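Long-range contacts in heme oxygenase 1 (Synechocystis sp., PDB 1WE1), which probably opens the heme ring with the release of iron, CO and biliverdin IXalpha, for making the chromophores of the photosynthetic antennae: residues V3-Q8 with N176-D181; R40-N45 with N204-N209; V49-E54 with N75-L80. All blocks are in the same frame, centred on the assembly; numbering follows the deposited sequence.

All three contacts belong to one all-helical chain wrapped around heme. Interactions 2 and 3 share helix 36-59; their centres lie about 17 Å apart, and they touch where Val-43 CG1 packs 4.2 Å from Leu-80 O. Interaction 1 lies at the other end, its centre about 34 Å from that of interaction 2, across the middle of the chain, and about 25 Å from that of interaction 3. Along the sequence the segments of interactions 1 and 2 alternate, whereas both segments of interaction 3 fall between those of each. None of the three side chains nearest heme touches it: that of Ala-6 is about 7 Å from the bound heme, those of Leu-42 and Tyr-50 about 8 Å.

Interaction 1: residues V3-Q8 with N176-D181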
ATOM      1  N   VAL A   3     -23.919   8.476  -3.034  1.00 75.72           N
ATOM      2  CA  VAL A   3     -24.146   7.084  -2.622  1.00 74.83           C
ATOM      3  C   VAL A   3     -23.563   6.649  -1.267  1.00 74.16           C
ATOM      4  O   VAL A   3     -24.064   5.698  -0.668  1.00 75.14           O
ATOM      5  CB  VAL A   3     -23.638   6.108  -3.713  1.00 75.46           C
ATOM      6  CG1 VAL A   3     -23.829   4.659  -3.275  1.00 76.26           C
ATOM      7  CG2 VAL A   3     -24.386   6.361  -5.007  1.00 75.65           C
ATOM      8  N   ASN A   4     -22.515   7.323  -0.794  1.00 72.55           N
ATOM      9  CA  ASN A   4     -21.877   7.007   0.498  1.00 72.25           C
ATOM     10  C   ASN A   4     -20.963   5.754   0.490  1.00 70.64           C
ATOM     11  O   ASN A   4     -20.975   4.932   1.413  1.00 68.74           O
ATOM     12  CB  ASN A   4     -22.958   6.936   1.612  1.00 72.15           C
ATOM     13  CG  ASN A   4     -23.201   5.523   2.149  1.00 74.48           C
ATOM     14  OD1 ASN A   4     -23.508   4.592   1.400  1.00 74.55           O
ATOM     15  ND2 ASN A   4     -23.072   5.368   3.464  1.00 74.38           N
ATOM     16  N   LEU A   5     -20.133   5.643  -0.546  1.00 69.38           N
ATOM     17  CA  LEU A   5     -19.237   4.497  -0.672  1.00 68.50           C
ATOM     18  C   LEU A   5     -18.260   4.352   0.502  1.00 66.71           C
ATOM     19  O   LEU A   5     -17.812   3.249   0.809  1.00 66.82           O
ATOM     20  CB  LEU A   5     -18.474   4.552  -2.012  1.00 67.14           C
ATOM     21  CG  LEU A   5     -17.487   5.675  -2.332  1.00 66.58           C
ATOM     22  CD1 LEU A   5     -16.280   5.562  -1.431  1.00 68.03           C
ATOM     23  CD2 LEU A   5     -17.042   5.570  -3.774  1.00 64.23           C
ATOM     24  N   ALA A   6     -17.945   5.460   1.164  1.00 64.26           N
ATOM     25  CA  ALA A   6     -17.026   5.429   2.296  1.00 62.20           C
ATOM     26  C   ALA A   6     -17.339   4.283   3.258  1.00 61.05           C
ATOM     27  O   ALA A   6     -16.444   3.546   3.678  1.00 61.96           O
ATOM     28  CB  ALA A   6     -17.064   6.757   3.037  1.00 61.13           C
ATOM     29  N   SER A   7     -18.612   4.132   3.602  1.00 59.29           N
ATOM     30  CA  SER A   7     -19.024   3.070   4.514  1.00 57.23           C
ATOM     31  C   SER A   7     -19.165   1.740   3.791  1.00 54.90           C
ATOM     32  O   SER A   7     -19.017   0.673   4.394  1.00 53.29           O
ATOM     33  CB  SER A   7     -20.342   3.444   5.191  1.00 57.95           C
ATOM     34  OG  SER A   7     -20.152   4.576   6.025  1.00 59.60           O
ATOM     35  N   GLN A   8     -19.456   1.807   2.498  1.00 53.01           N
ATOM     36  CA  GLN A   8     -19.599   0.603   1.703  1.00 52.50           C
ATOM     37  C   GLN A   8     -18.230  -0.054   1.509  1.00 51.18           C
ATOM     38  O   GLN A   8     -18.107  -1.272   1.572  1.00 49.01           O
ATOM     39  CB  GLN A   8     -20.261   0.939   0.363  1.00 52.84           C
ATOM     40  CG  GLN A   8     -21.714   1.391   0.532  1.00 53.42           C
ATOM     41  CD  GLN A   8     -22.443   1.559  -0.787  1.00 54.27           C
ATOM     42  OE1 GLN A   8     -22.507   0.631  -1.599  1.00 53.57           O
ATOM     43  NE2 GLN A   8     -23.004   2.747  -1.009  1.00 52.21           N
ATOM     44  N   ASN A 176     -17.779  10.196  -0.237  1.00 66.43           N
ATOM     45  CA  ASN A 176     -19.224  10.285  -0.044  1.00 68.05           C
ATOM     46  C   ASN A 176     -19.913  11.352  -0.892  1.00 68.52           C
ATOM     47  O   ASN A 176     -21.142  11.424  -0.925  1.00 67.39           O
ATOM     48  CB  ASN A 176     -19.538  10.526   1.432  1.00 67.60           C
ATOM     49  CG  ASN A 176     -19.150   9.349   2.303  1.00 69.68           C
ATOM     50  OD1 ASN A 176     -19.613   8.225   2.095  1.00 67.85           O
ATOM     51  ND2 ASN A 176     -18.291   9.600   3.284  1.00 71.97           N
ATOM     52  N   ASP A 177     -19.123  12.181  -1.570  1.00 69.11           N
ATOM     53  CA  ASP A 177     -19.676  13.221  -2.428  1.00 70.59           C
ATOM     54  C   ASP A 177     -19.329  12.928  -3.882  1.00 70.32           C
ATOM     55  O   ASP A 177     -19.284  13.835  -4.714  1.00 70.15           O
ATOM     56  CB  ASP A 177     -19.131  14.607  -2.049  1.00 72.20           C
ATOM     57  CG  ASP A 177     -19.404  14.975  -0.597  1.00 75.04           C
ATOM     58  OD1 ASP A 177     -20.480  14.605  -0.073  1.00 75.83           O
ATOM     59  OD2 ASP A 177     -18.544  15.649   0.018  1.00 76.49           O
ATOM     60  N   LEU A 178     -19.090  11.656  -4.184  1.00 70.68           N
ATOM     61  CA  LEU A 178     -18.739  11.240  -5.541  1.00 70.80           C
ATOM     62  C   LEU A 178     -19.959  11.049  -6.435  1.00 69.56           C
ATOM     63  O   LEU A 178     -20.922  10.380  -6.057  1.00 68.98           O
ATOM     64  CB  LEU A 178     -17.930   9.939  -5.500  1.00 71.87           C
ATOM     65  CG  LEU A 178     -16.415  10.034  -5.705  1.00 72.46           C
ATOM     66  CD1 LEU A 178     -15.839  11.193  -4.913  1.00 71.81           C
ATOM     67  CD2 LEU A 178     -15.776   8.718  -5.292  1.00 71.99           C
ATOM     68  N   PRO A 179     -19.926  11.643  -7.639  1.00 68.68           N
ATOM     69  CA  PRO A 179     -21.008  11.563  -8.627  1.00 68.17           C
ATOM     70  C   PRO A 179     -21.122  10.191  -9.296  1.00 67.83           C
ATOM     71  O   PRO A 179     -20.887  10.056 -10.498  1.00 67.28           O
ATOM     72  CB  PRO A 179     -20.642  12.663  -9.620  1.00 67.86           C
ATOM     73  CG  PRO A 179     -19.143  12.662  -9.580  1.00 68.13           C
ATOM     74  CD  PRO A 179     -18.859  12.549  -8.102  1.00 68.87           C
ATOM     75  N   ILE A 180     -21.489   9.175  -8.523  1.00 68.03           N
ATOM     76  CA  ILE A 180     -21.617   7.829  -9.071  1.00 70.36           C
ATOM     77  C   ILE A 180     -22.912   7.150  -8.636  1.00 71.73           C
ATOM     78  O   ILE A 180     -23.493   7.510  -7.610  1.00 71.54           O
ATOM     79  CB  ILE A 180     -20.431   6.925  -8.636  1.00 70.10           C
ATOM     80  CG1 ILE A 180     -20.464   6.704  -7.118  1.00 69.12           C
ATOM     81  CG2 ILE A 180     -19.111   7.562  -9.053  1.00 70.80           C
ATOM     82  CD1 ILE A 180     -19.460   5.692  -6.617  1.00 66.54           C
ATOM     83  N   ASP A 181     -23.358   6.168  -9.420  1.00 73.25           N
ATOM     84  CA  ASP A 181     -24.576   5.432  -9.094  1.00 74.90           C
ATOM     85  C   ASP A 181     -24.243   4.143  -8.342  1.00 74.46           C
ATOM     86  O   ASP A 181     -23.251   3.479  -8.634  1.00 73.75           O
ATOM     87  CB  ASP A 181     -25.384   5.110 -10.366  1.00 78.02           C
ATOM     88  CG  ASP A 181     -24.651   4.173 -11.321  1.00 80.96           C
ATOM     89  OD1 ASP A 181     -24.166   3.115 -10.870  1.00 83.94           O
ATOM     90  OD2 ASP A 181     -24.576   4.485 -12.532  1.00 82.18           O
TER
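Asn-176 OD1 is the polar atom on which residues 4 to 6 converge. It receives a weak hydrogen bond from Ala-6 N at 3.4 Å, bent to 135° at the hydrogen, while Asn-4 CA approaches it to 3.0 Å. Ala-6 CB stands 3.1 Å from both Asn-176 OD1 and Asn-176 ND2, closer to either than to CG, which places the methyl at the outer end of the amide and makes the packing tight. The CB bond of Ala-6 also points toward the 176-181 segment.

The second region is apolar. Leu-5 CD2 meets two partners at once, Leu-178 CD2 and Ile-180 CD1, each at 3.7 Å; its side chain crosses that of Ile-180 at about a right angle. Leu-5 CG sits between its own backbone N and carbonyl carbon (chi1 64°), and CD2 beyond it reaches both methyls. Farther along, Val-3 CG2 comes within 3.0 Å of Ile-180 O.

In the fold, this joins the start of helix 5-12 to the connection between helix 164-176 and helix 182-205. Pro-179 is the centre of an inverse gamma turn in that connection, and Ile-180 N bonds back to Leu-178 O. Asp-181 follows at the N-cap of helix 182-205, its OD1 bonded to Thr-184 N. Met-175 of helix 164-176 packs on Leu-5 and Ala-6, and Ala-6 also lies about 4 Å, side chain to side chain, from the heme-binding Arg-172; another heme-binding residue, Arg-10, is carried by helix 5-12 itself.

Within residues 3-8, Gln-8 NE2 lies 3.1 Å from Asn-4 OD1, and it also bonds weakly to Gln-182 OE1. The bond to Asn-4 and the placement of the Asn-4 amide are doubtful, however, because Asn-4 OD1 stands only 2.4 Å from Val-3 O, two acceptors facing each other.

Interaction 2: residues R40-N45 with N204-N209; sequences RKLVGN and NELEGN
Leu-42 and Leu-206 make the apolar centre of this contact, Leu-206 CD2 resting 4.1 Å from Leu-42 CB. The other branch of Leu-206 turns to the neighbouring residue on helix 36-59, with CD1 4.4 Å from Lys-41 CB, so that the two methyls of one leucine straddle successive positions of the helix. Leu-42 also packs on Phe-203 of helix 182-205.

Beside this pair, Lys-41 stretches out from CG and crosses Asn-209 at about a right angle. Asn-209 OD1 faces the distal part of the lysine, 4.0 Å from both Lys-41 CD and Lys-41 NZ, a spacing too long for a direct polar bond. At the other end Asn-45 ND2 and Glu-205 OE2 stand 4.2 Å apart, with amide and carboxylate planes turned 44° from each other.

The second shell explains how those two polar groups are held. Ser-99 serves both: its OG bonds to Glu-205 OE2 and its backbone N to Asn-45 OD1. Glu-205 OE1 is taken by Ala-101 N. Ser-99 thereby connects helix 36-59 with the region where helix 182-205 gives way to helix 207-222, while Ala-101 adds a second hold on Glu-205. Near the lysine, Lys-97 NZ brings a like charge close to Lys-41 NZ.

With 190 Å² buried and no direct polar bond between them, the two segments meet by van der Waals packing, and the polar coupling between Asn-45 and Glu-205 is indirect, passing through Ser-99.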
ATOM      1  N   ARG A  40      12.581  -5.576   2.132  1.00 44.16           N
ATOM      2  CA  ARG A  40      13.207  -4.677   1.174  1.00 44.22           C
ATOM      3  C   ARG A  40      12.581  -4.888  -0.213  1.00 43.62           C
ATOM      4  O   ARG A  40      12.449  -3.956  -1.008  1.00 40.74           O
ATOM      5  CB  ARG A  40      14.712  -4.995   1.146  1.00 46.90           C
ATOM      6  CG  ARG A  40      15.568  -4.015   0.399  1.00 48.16           C
ATOM      7  CD  ARG A  40      17.045  -4.227   0.677  1.00 45.65           C
ATOM      8  NE  ARG A  40      17.593  -5.454   0.114  1.00 44.69           N
ATOM      9  CZ  ARG A  40      18.879  -5.591  -0.209  1.00 45.47           C
ATOM     10  NH1 ARG A  40      19.715  -4.577  -0.021  1.00 43.69           N
ATOM     11  NH2 ARG A  40      19.338  -6.730  -0.717  1.00 42.74           N
ATOM     12  N   LYS A  41      12.199  -6.131  -0.492  1.00 43.55           N
ATOM     13  CA  LYS A  41      11.602  -6.470  -1.770  1.00 44.47           C
ATOM     14  C   LYS A  41      10.160  -5.980  -1.848  1.00 43.73           C
ATOM     15  O   LYS A  41       9.653  -5.662  -2.930  1.00 43.57           O
ATOM     16  CB  LYS A  41      11.687  -7.983  -1.997  1.00 47.83           C
ATOM     17  CG  LYS A  41      13.129  -8.490  -2.041  1.00 52.52           C
ATOM     18  CD  LYS A  41      13.267  -9.896  -2.634  1.00 56.63           C
ATOM     19  CE  LYS A  41      14.745 -10.224  -2.879  1.00 60.26           C
ATOM     20  NZ  LYS A  41      14.989 -11.388  -3.787  1.00 62.61           N
ATOM     21  N   LEU A  42       9.507  -5.910  -0.692  1.00 42.50           N
ATOM     22  CA  LEU A  42       8.139  -5.427  -0.623  1.00 41.63           C
ATOM     23  C   LEU A  42       8.159  -3.947  -0.978  1.00 40.06           C
ATOM     24  O   LEU A  42       7.340  -3.470  -1.763  1.00 41.89           O
ATOM     25  CB  LEU A  42       7.586  -5.609   0.784  1.00 43.78           C
ATOM     26  CG  LEU A  42       6.105  -5.270   0.935  1.00 44.38           C
ATOM     27  CD1 LEU A  42       5.297  -6.245   0.097  1.00 45.36           C
ATOM     28  CD2 LEU A  42       5.700  -5.354   2.404  1.00 43.04           C
ATOM     29  N   VAL A  43       9.118  -3.230  -0.403  1.00 37.27           N
ATOM     30  CA  VAL A  43       9.273  -1.805  -0.660  1.00 35.59           C
ATOM     31  C   VAL A  43       9.509  -1.563  -2.142  1.00 35.17           C
ATOM     32  O   VAL A  43       8.976  -0.616  -2.710  1.00 34.67           O
ATOM     33  CB  VAL A  43      10.455  -1.232   0.151  1.00 36.90           C
ATOM     34  CG1 VAL A  43      10.717   0.234  -0.231  1.00 35.53           C
ATOM     35  CG2 VAL A  43      10.150  -1.350   1.647  1.00 36.01           C
ATOM     36  N   GLY A  44      10.316  -2.418  -2.760  1.00 34.09           N
ATOM     37  CA  GLY A  44      10.581  -2.285  -4.181  1.00 33.86           C
ATOM     38  C   GLY A  44       9.279  -2.430  -4.952  1.00 35.47           C
ATOM     39  O   GLY A  44       8.992  -1.640  -5.853  1.00 37.08           O
ATOM     40  N   ASN A  45       8.469  -3.426  -4.603  1.00 34.65           N
ATOM     41  CA  ASN A  45       7.202  -3.596  -5.302  1.00 36.11           C
ATOM     42  C   ASN A  45       6.257  -2.393  -5.126  1.00 36.45           C
ATOM     43  O   ASN A  45       5.822  -1.791  -6.115  1.00 37.26           O
ATOM     44  CB  ASN A  45       6.507  -4.875  -4.854  1.00 34.66           C
ATOM     45  CG  ASN A  45       7.067  -6.112  -5.542  1.00 36.42           C
ATOM     46  OD1 ASN A  45       7.616  -6.043  -6.650  1.00 35.53           O
ATOM     47  ND2 ASN A  45       6.908  -7.255  -4.898  1.00 37.83           N
ATOM     48  N   ASN A 204       2.782 -13.223   0.231  1.00 44.09           N
ATOM     49  CA  ASN A 204       3.007 -14.661   0.125  1.00 44.97           C
ATOM     50  C   ASN A 204       4.296 -14.982  -0.652  1.00 44.66           C
ATOM     51  O   ASN A 204       4.966 -15.976  -0.362  1.00 44.09           O
ATOM     52  CB  ASN A 204       1.804 -15.340  -0.534  1.00 45.05           C
ATOM     53  CG  ASN A 204       0.624 -15.460   0.405  1.00 47.21           C
ATOM     54  OD1 ASN A 204       0.779 -15.856   1.566  1.00 47.17           O
ATOM     55  ND2 ASN A 204      -0.570 -15.131  -0.088  1.00 48.82           N
ATOM     56  N   GLU A 205       4.636 -14.137  -1.626  1.00 43.08           N
ATOM     57  CA  GLU A 205       5.853 -14.316  -2.418  1.00 43.47           C
ATOM     58  C   GLU A 205       7.089 -14.237  -1.526  1.00 43.39           C
ATOM     59  O   GLU A 205       8.158 -14.743  -1.871  1.00 44.20           O
ATOM     60  CB  GLU A 205       5.983 -13.224  -3.479  1.00 41.26           C
ATOM     61  CG  GLU A 205       5.348 -13.516  -4.805  1.00 44.18           C
ATOM     62  CD  GLU A 205       5.548 -12.371  -5.782  1.00 47.95           C
ATOM     63  OE1 GLU A 205       5.280 -12.553  -6.988  1.00 49.29           O
ATOM     64  OE2 GLU A 205       5.965 -11.277  -5.335  1.00 49.12           O
ATOM     65  N   LEU A 206       6.946 -13.592  -0.379  1.00 40.79           N
ATOM     66  CA  LEU A 206       8.078 -13.442   0.501  1.00 39.60           C
ATOM     67  C   LEU A 206       8.159 -14.480   1.591  1.00 39.04           C
ATOM     68  O   LEU A 206       9.123 -14.491   2.341  1.00 39.50           O
ATOM     69  CB  LEU A 206       8.073 -12.045   1.113  1.00 38.87           C
ATOM     70  CG  LEU A 206       8.729 -10.917   0.313  1.00 39.67           C
ATOM     71  CD1 LEU A 206       8.865 -11.283  -1.164  1.00 42.78           C
ATOM     72  CD2 LEU A 206       7.914  -9.659   0.498  1.00 38.06           C
ATOM     73  N   GLU A 207       7.177 -15.369   1.672  1.00 38.82           N
ATOM     74  CA  GLU A 207       7.199 -16.381   2.724  1.00 40.52           C
ATOM     75  C   GLU A 207       8.493 -17.174   2.724  1.00 41.77           C
ATOM     76  O   GLU A 207       9.139 -17.298   3.766  1.00 43.05           O
ATOM     77  CB  GLU A 207       6.014 -17.337   2.603  1.00 41.33           C
ATOM     78  CG  GLU A 207       5.870 -18.263   3.799  1.00 40.49           C
ATOM     79  CD  GLU A 207       4.520 -18.964   3.850  1.00 44.99           C
ATOM     80  OE1 GLU A 207       3.482 -18.264   3.951  1.00 46.18           O
ATOM     81  OE2 GLU A 207       4.490 -20.217   3.791  1.00 46.44           O
ATOM     82  N   GLY A 208       8.872 -17.704   1.563  1.00 42.65           N
ATOM     83  CA  GLY A 208      10.101 -18.472   1.458  1.00 41.72           C
ATOM     84  C   GLY A 208      11.358 -17.708   1.864  1.00 43.90           C
ATOM     85  O   GLY A 208      12.240 -18.267   2.523  1.00 43.52           O
ATOM     86  N   ASN A 209      11.453 -16.437   1.481  1.00 45.00           N
ATOM     87  CA  ASN A 209      12.622 -15.631   1.834  1.00 48.22           C
ATOM     88  C   ASN A 209      12.710 -15.408   3.349  1.00 49.14           C
ATOM     89  O   ASN A 209      13.802 -15.325   3.918  1.00 50.05           O
ATOM     90  CB  ASN A 209      12.580 -14.264   1.144  1.00 50.35           C
ATOM     91  CG  ASN A 209      12.409 -14.364  -0.362  1.00 53.24           C
ATOM     92  OD1 ASN A 209      12.984 -13.573  -1.113  1.00 54.18           O
ATOM     93  ND2 ASN A 209      11.597 -15.322  -0.811  1.00 55.59           N
TER

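Interaction 3: residues V49-E54 with N75-L80; sequences VYSAME and NRKQSL
Hydrogen bonding centres on the Glu-54 carboxylate, which accepts two successive backbone N-H groups. Lys-77 N gives a 2.9 Å bond to Glu-54 OE1, 158° at the hydrogen, arriving at the syn lone pair. Arg-76 N bonds to Glu-54 OE2 at 3.1 Å, almost straight at 166°, but from above the carboxylate plane. Glu-54 OE2 is also bonded to Tyr-128 OH, and lies at the edge of the Tyr-50 ring, in its plane.

Planar stacking follows from the same group. The Asn-75 amide and the Glu-54 carboxylate lie only 11° from parallel as the two side chains slide past each other in opposite directions; Asn-75 ND2 comes 3.1 Å from Glu-54 CG.

These bonds meet the beginning of helix 77-88, which runs against the direction of helix 36-59, Ser-51 facing Lys-77 and Glu-54 facing Asn-75. The two helices, consecutive in the chain and joined by residues 60-76, pack as a roughly antiparallel pair, and a carboxylate among the first N-H groups of the second would probably be favoured by the helix dipole.

Aromatic and apolar contacts fill the other flank. Arg-76 CB sits over one face of the Tyr-50 ring, 3.9 Å from its centroid, a CH-pi contact, while Arg-76 CG lies 3.6 Å from Tyr-50 CE1. Leu-80 CD2 approaches Tyr-50 CD2 obliquely at 3.7 Å. Beyond the ring, Tyr-50 OH bonds to Asp-131 OD2 and Arg-127 NE. The arginine bends at chi2 and chi3, carrying its guanidinium away to Asn-75 O, the carbonyls of Leu-74, Phe-155 and Glu-157, and a cation-pi contact with Phe-158.

The extended Lys-77 passes Ser-51 OG, an oxygen bonded to Tyr-47 O, with its CG, CD and CE, CE coming closest at 3.2 Å.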
ATOM      1  N   VAL A  49       4.093   0.104  -7.785  1.00 39.28           N
ATOM      2  CA  VAL A  49       2.651   0.235  -7.765  1.00 37.55           C
ATOM      3  C   VAL A  49       2.249   1.679  -7.540  1.00 38.44           C
ATOM      4  O   VAL A  49       1.392   2.200  -8.247  1.00 40.85           O
ATOM      5  CB  VAL A  49       2.030  -0.630  -6.671  1.00 37.81           C
ATOM      6  CG1 VAL A  49       0.506  -0.422  -6.660  1.00 36.41           C
ATOM      7  CG2 VAL A  49       2.386  -2.104  -6.908  1.00 32.66           C
ATOM      8  N   TYR A  50       2.858   2.335  -6.556  1.00 38.15           N
ATOM      9  CA  TYR A  50       2.526   3.733  -6.292  1.00 37.61           C
ATOM     10  C   TYR A  50       2.930   4.612  -7.449  1.00 38.85           C
ATOM     11  O   TYR A  50       2.241   5.568  -7.764  1.00 39.55           O
ATOM     12  CB  TYR A  50       3.191   4.226  -5.013  1.00 34.95           C
ATOM     13  CG  TYR A  50       2.454   3.804  -3.771  1.00 33.77           C
ATOM     14  CD1 TYR A  50       1.416   4.589  -3.242  1.00 33.35           C
ATOM     15  CD2 TYR A  50       2.780   2.615  -3.118  1.00 32.03           C
ATOM     16  CE1 TYR A  50       0.728   4.188  -2.084  1.00 31.84           C
ATOM     17  CE2 TYR A  50       2.101   2.212  -1.962  1.00 32.03           C
ATOM     18  CZ  TYR A  50       1.086   2.999  -1.453  1.00 32.11           C
ATOM     19  OH  TYR A  50       0.456   2.605  -0.301  1.00 34.28           O
ATOM     20  N   SER A  51       4.044   4.291  -8.099  1.00 41.54           N
ATOM     21  CA  SER A  51       4.468   5.097  -9.236  1.00 43.12           C
ATOM     22  C   SER A  51       3.356   5.077 -10.272  1.00 43.32           C
ATOM     23  O   SER A  51       2.899   6.131 -10.714  1.00 43.82           O
ATOM     24  CB  SER A  51       5.758   4.557  -9.853  1.00 42.05           C
ATOM     25  OG  SER A  51       6.852   4.755  -8.978  1.00 45.06           O
ATOM     26  N   ALA A  52       2.923   3.870 -10.638  1.00 43.86           N
ATOM     27  CA  ALA A  52       1.856   3.671 -11.625  1.00 44.71           C
ATOM     28  C   ALA A  52       0.594   4.449 -11.259  1.00 45.02           C
ATOM     29  O   ALA A  52       0.076   5.230 -12.050  1.00 42.93           O
ATOM     30  CB  ALA A  52       1.525   2.189 -11.739  1.00 43.71           C
ATOM     31  N   MET A  53       0.122   4.226 -10.040  1.00 46.44           N
ATOM     32  CA  MET A  53      -1.075   4.868  -9.524  1.00 48.55           C
ATOM     33  C   MET A  53      -0.981   6.393  -9.478  1.00 48.84           C
ATOM     34  O   MET A  53      -1.894   7.082  -9.904  1.00 48.80           O
ATOM     35  CB  MET A  53      -1.356   4.296  -8.138  1.00 50.03           C
ATOM     36  CG  MET A  53      -2.551   4.833  -7.410  1.00 52.22           C
ATOM     37  SD  MET A  53      -2.926   3.694  -6.054  1.00 59.21           S
ATOM     38  CE  MET A  53      -1.302   3.528  -5.240  1.00 56.63           C
ATOM     39  N   GLU A  54       0.125   6.925  -8.973  1.00 50.35           N
ATOM     40  CA  GLU A  54       0.283   8.376  -8.881  1.00 50.00           C
ATOM     41  C   GLU A  54       0.437   9.076 -10.231  1.00 50.21           C
ATOM     42  O   GLU A  54       0.049  10.237 -10.386  1.00 49.49           O
ATOM     43  CB  GLU A  54       1.452   8.708  -7.954  1.00 48.76           C
ATOM     44  CG  GLU A  54       1.012   8.827  -6.505  1.00 49.01           C
ATOM     45  CD  GLU A  54       1.997   8.240  -5.519  1.00 49.71           C
ATOM     46  OE1 GLU A  54       3.192   8.606  -5.566  1.00 48.53           O
ATOM     47  OE2 GLU A  54       1.565   7.414  -4.688  1.00 50.47           O
ATOM     48  N   ASN A  75       0.700  11.228  -2.155  1.00 44.25           N
ATOM     49  CA  ASN A  75       1.791  10.622  -2.930  1.00 45.91           C
ATOM     50  C   ASN A  75       2.936   9.980  -2.118  1.00 45.33           C
ATOM     51  O   ASN A  75       3.634  10.637  -1.344  1.00 46.34           O
ATOM     52  CB  ASN A  75       2.350  11.640  -3.941  1.00 44.97           C
ATOM     53  CG  ASN A  75       1.360  11.942  -5.076  1.00 45.01           C
ATOM     54  OD1 ASN A  75       1.667  12.681  -6.011  1.00 46.12           O
ATOM     55  ND2 ASN A  75       0.169  11.372  -4.985  1.00 45.16           N
ATOM     56  N   ARG A  76       3.109   8.677  -2.312  1.00 43.70           N
ATOM     57  CA  ARG A  76       4.129   7.908  -1.609  1.00 42.21           C
ATOM     58  C   ARG A  76       5.385   7.608  -2.448  1.00 41.47           C
ATOM     59  O   ARG A  76       6.401   7.195  -1.904  1.00 39.90           O
ATOM     60  CB  ARG A  76       3.542   6.564  -1.129  1.00 40.45           C
ATOM     61  CG  ARG A  76       2.398   6.626  -0.111  1.00 40.85           C
ATOM     62  CD  ARG A  76       2.810   7.266   1.222  1.00 38.57           C
ATOM     63  NE  ARG A  76       3.040   8.700   1.079  1.00 39.46           N
ATOM     64  CZ  ARG A  76       3.658   9.461   1.976  1.00 41.27           C
ATOM     65  NH1 ARG A  76       4.122   8.931   3.102  1.00 43.54           N
ATOM     66  NH2 ARG A  76       3.821  10.757   1.746  1.00 40.20           N
ATOM     67  N   LYS A  77       5.334   7.816  -3.758  1.00 41.01           N
ATOM     68  CA  LYS A  77       6.489   7.475  -4.582  1.00 43.31           C
ATOM     69  C   LYS A  77       7.845   7.967  -4.059  1.00 45.84           C
ATOM     70  O   LYS A  77       8.757   7.161  -3.839  1.00 44.96           O
ATOM     71  CB  LYS A  77       6.299   7.955  -6.019  1.00 41.15           C
ATOM     72  CG  LYS A  77       7.379   7.413  -6.930  1.00 40.70           C
ATOM     73  CD  LYS A  77       7.376   8.105  -8.271  1.00 39.55           C
ATOM     74  CE  LYS A  77       8.484   7.559  -9.162  1.00 38.07           C
ATOM     75  NZ  LYS A  77       8.486   8.298 -10.461  1.00 37.33           N
ATOM     76  N   GLN A  78       7.976   9.279  -3.867  1.00 47.08           N
ATOM     77  CA  GLN A  78       9.221   9.871  -3.381  1.00 48.40           C
ATOM     78  C   GLN A  78       9.689   9.316  -2.029  1.00 48.19           C
ATOM     79  O   GLN A  78      10.862   8.973  -1.867  1.00 48.12           O
ATOM     80  CB  GLN A  78       9.081  11.394  -3.282  1.00 50.08           C
ATOM     81  CG  GLN A  78       8.829  12.108  -4.612  1.00 54.15           C
ATOM     82  CD  GLN A  78       7.560  11.632  -5.323  1.00 57.80           C
ATOM     83  OE1 GLN A  78       6.541  11.318  -4.684  1.00 56.61           O
ATOM     84  NE2 GLN A  78       7.613  11.593  -6.653  1.00 57.57           N
ATOM     85  N   SER A  79       8.784   9.230  -1.060  1.00 47.25           N
ATOM     86  CA  SER A  79       9.147   8.718   0.256  1.00 47.17           C
ATOM     87  C   SER A  79       9.635   7.282   0.136  1.00 47.41           C
ATOM     88  O   SER A  79      10.534   6.860   0.862  1.00 49.38           O
ATOM     89  CB  SER A  79       7.948   8.787   1.218  1.00 49.48           C
ATOM     90  OG  SER A  79       7.010   7.744   0.984  1.00 49.79           O
ATOM     91  N   LEU A  80       9.044   6.540  -0.797  1.00 45.73           N
ATOM     92  CA  LEU A  80       9.401   5.150  -1.037  1.00 44.30           C
ATOM     93  C   LEU A  80      10.778   5.079  -1.717  1.00 46.10           C
ATOM     94  O   LEU A  80      11.522   4.099  -1.553  1.00 46.28           O
ATOM     95  CB  LEU A  80       8.321   4.501  -1.903  1.00 43.56           C
ATOM     96  CG  LEU A  80       7.673   3.168  -1.499  1.00 43.72           C
ATOM     97  CD1 LEU A  80       7.597   2.987   0.001  1.00 40.22           C
ATOM     98  CD2 LEU A  80       6.286   3.129  -2.105  1.00 41.97           C
TER
HETATM   99  O   HOH W   1       4.144  10.603  -6.762  1.00 30.98           O